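Local coordinates for protein thiaminase-I (Naegleria gruberi, PDB 4HCW) that belongs to the thiaminase I-like proteins, which resemble periplasmic-type binding proteins with two mixed alpha/beta lobes around a cleft, at residues 119-124 / 229-234. Sequence-based numbering, arbitrary orientation.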
loop_
_atom_site.group_PDB
_atom_site.type_symbol
_atom_site.label_atom_id
_atom_site.label_comp_id
_atom_site.label_asym_id
_atom_site.label_seq_id
_atom_site.Cartn_x
_atom_site.Cartn_y
_atom_site.Cartn_z
ATOM N N CYS A 119 3.012 -0.510 -1.725
ATOM C CA CYS A 119 2.977 -0.259 -0.290
ATOM C C CYS A 119 3.047 -1.556 0.511
ATOM O O CYS A 119 2.599 -2.603 0.047
ATOM C CB CYS A 119 1.707 0.516 0.069
ATOM S SG CYS A 119 1.807 1.447 1.605
ATOM N N SER A 120 3.610 -1.476 1.714
ATOM C CA SER A 120 3.734 -2.633 2.597
ATOM C C SER A 120 4.125 -2.215 4.012
ATOM O O SER A 120 4.617 -1.108 4.226
ATOM C CB SER A 120 4.769 -3.621 2.051
ATOM O OG SER A 120 4.971 -4.698 2.949
ATOM N N ASN A 121 3.901 -3.104 4.975
ATOM C CA ASN A 121 4.337 -2.862 6.347
ATOM C C ASN A 121 5.774 -3.324 6.557
ATOM O O ASN A 121 6.017 -4.435 7.029
ATOM C CB ASN A 121 3.409 -3.553 7.349
ATOM C CG ASN A 121 2.046 -2.894 7.435
ATOM O OD1 ASN A 121 1.890 -1.838 8.049
ATOM N ND2 ASN A 121 1.045 -3.522 6.827
ATOM N N PHE A 122 6.724 -2.465 6.205
ATOM C CA PHE A 122 8.139 -2.808 6.281
ATOM C C PHE A 122 8.667 -2.757 7.708
ATOM O O PHE A 122 8.030 -2.191 8.596
ATOM C CB PHE A 122 8.963 -1.865 5.405
ATOM C CG PHE A 122 8.542 -1.846 3.966
ATOM C CD1 PHE A 122 8.986 -2.819 3.088
ATOM C CD2 PHE A 122 7.712 -0.846 3.488
ATOM C CE1 PHE A 122 8.604 -2.801 1.761
ATOM C CE2 PHE A 122 7.325 -0.822 2.162
ATOM C CZ PHE A 122 7.772 -1.802 1.297
ATOM N N LEU A 123 9.840 -3.347 7.919
ATOM C CA LEU A 123 10.506 -3.291 9.213
ATOM C C LEU A 123 11.655 -2.295 9.181
ATOM O O LEU A 123 12.684 -2.542 8.552
ATOM C CB LEU A 123 11.036 -4.670 9.607
ATOM C CG LEU A 123 11.786 -4.749 10.939
ATOM C CD1 LEU A 123 10.897 -4.297 12.090
ATOM C CD2 LEU A 123 12.306 -6.159 11.178
ATOM N N LEU A 124 11.476 -1.168 9.858
ATOM C CA LEU A 124 12.528 -0.164 9.946
ATOM C C LEU A 124 13.409 -0.440 11.157
ATOM O O LEU A 124 13.099 -0.022 12.274
ATOM C CB LEU A 124 11.932 1.242 10.035
ATOM C CG LEU A 124 12.940 2.386 9.923
ATOM C CD1 LEU A 124 13.606 2.371 8.555
ATOM C CD2 LEU A 124 12.274 3.727 10.191
ATOM N N VAL A 229 7.440 -1.035 12.583
ATOM C CA VAL A 229 6.710 -1.592 11.452
ATOM C C VAL A 229 5.623 -0.628 10.990
ATOM O O VAL A 229 4.837 -0.127 11.796
ATOM C CB VAL A 229 6.076 -2.954 11.791
ATOM C CG1 VAL A 229 5.443 -3.563 10.550
ATOM C CG2 VAL A 229 7.119 -3.897 12.370
ATOM N N GLY A 230 5.590 -0.367 9.688
ATOM C CA GLY A 230 4.606 0.529 9.111
ATOM C C GLY A 230 4.881 0.776 7.643
ATOM O O GLY A 230 5.838 0.235 7.085
ATOM N N TYR A 231 4.042 1.590 7.011
ATOM C CA TYR A 231 4.229 1.928 5.607
ATOM C C TYR A 231 5.468 2.799 5.442
ATOM O O TYR A 231 5.865 3.505 6.369
ATOM C CB TYR A 231 3.002 2.657 5.056
ATOM C CG TYR A 231 1.688 1.973 5.354
ATOM C CD1 TYR A 231 1.431 0.688 4.898
ATOM C CD2 TYR A 231 0.697 2.620 6.083
ATOM C CE1 TYR A 231 0.228 0.062 5.164
ATOM C CE2 TYR A 231 -0.508 2.004 6.354
ATOM C CZ TYR A 231 -0.737 0.724 5.892
ATOM O OH TYR A 231 -1.937 0.105 6.160
ATOM N N SER A 232 6.077 2.746 4.263
ATOM C CA SER A 232 7.262 3.549 3.989
ATOM C C SER A 232 6.933 5.040 3.994
ATOM O O SER A 232 7.786 5.868 4.310
ATOM C CB SER A 232 7.902 3.139 2.661
ATOM O OG SER A 232 6.950 3.125 1.613
ATOM N N GLU A 233 5.691 5.375 3.655
ATOM C CA GLU A 233 5.246 6.765 3.642
ATOM C C GLU A 233 5.228 7.364 5.045
ATOM O O GLU A 233 5.259 8.584 5.208
ATOM C CB GLU A 233 3.856 6.890 3.012
ATOM C CG GLU A 233 3.728 6.263 1.635
ATOM C CD GLU A 233 3.221 4.836 1.692
ATOM O OE1 GLU A 233 3.987 3.915 1.337
ATOM O OE2 GLU A 233 2.053 4.636 2.087
ATOM N N SER A 234 5.173 6.503 6.056
ATOM C CA SER A 234 5.136 6.955 7.442
ATOM C C SER A 234 6.536 7.247 7.971
ATOM O O SER A 234 6.699 7.700 9.103
ATOM C CB SER A 234 4.442 5.916 8.327
ATOM O OG SER A 234 5.089 4.658 8.242
#
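Val229 packs its CG1 on the Asn121 and Phe122 carbonyl oxygens, 3.5 Å from Phe122 O, and its CG2 on Leu123 CD1 at 3.8 Å. With CG1 anti to its own backbone N (chi1 -174°), beta-branching sends one methyl to the two carbonyls and the other to the leucine. The backbones pair antiparallel: Gly230 N donates to Phe122 O in the plane of that carbonyl, whereas the return bond from Phe122 N to Gly230 O, at 3.0 Å, is weak and bent (128°). Glycine at 230 suits the fully extended backbone there. Asn121 is the centre of an inverse gamma turn, closed by a weak bond from Phe122 N to Ser120 O; a compact polar residue suits this partly exposed bend. Its amide lies alongside the Tyr231 ring, the planes 34° apart, with OD1 over one ring face, 3.8 Å from CE1. Cys119 SG meets the same ring obliquely, 4.2 Å from its centroid, a sulfur-aromatic contact suited to a small, polarisable atom. Phe122 leaves on the face opposite Leu123 and Val229; its CE2 lies 4.0 Å from Ser232 CB, and Ser120 CB sits over one ring face. Leu322 and Phe326 of helix 317-328 also touch this ring, apolar company for a large aromatic, while Ser232 OG bonds to Leu300 O. Short strand 229-230 thus pairs with the end of long strand 110-125; strand 260-267 pairs with the latter at Cys119, and its Tyr261 touches Cys119, Asn121 and Tyr231.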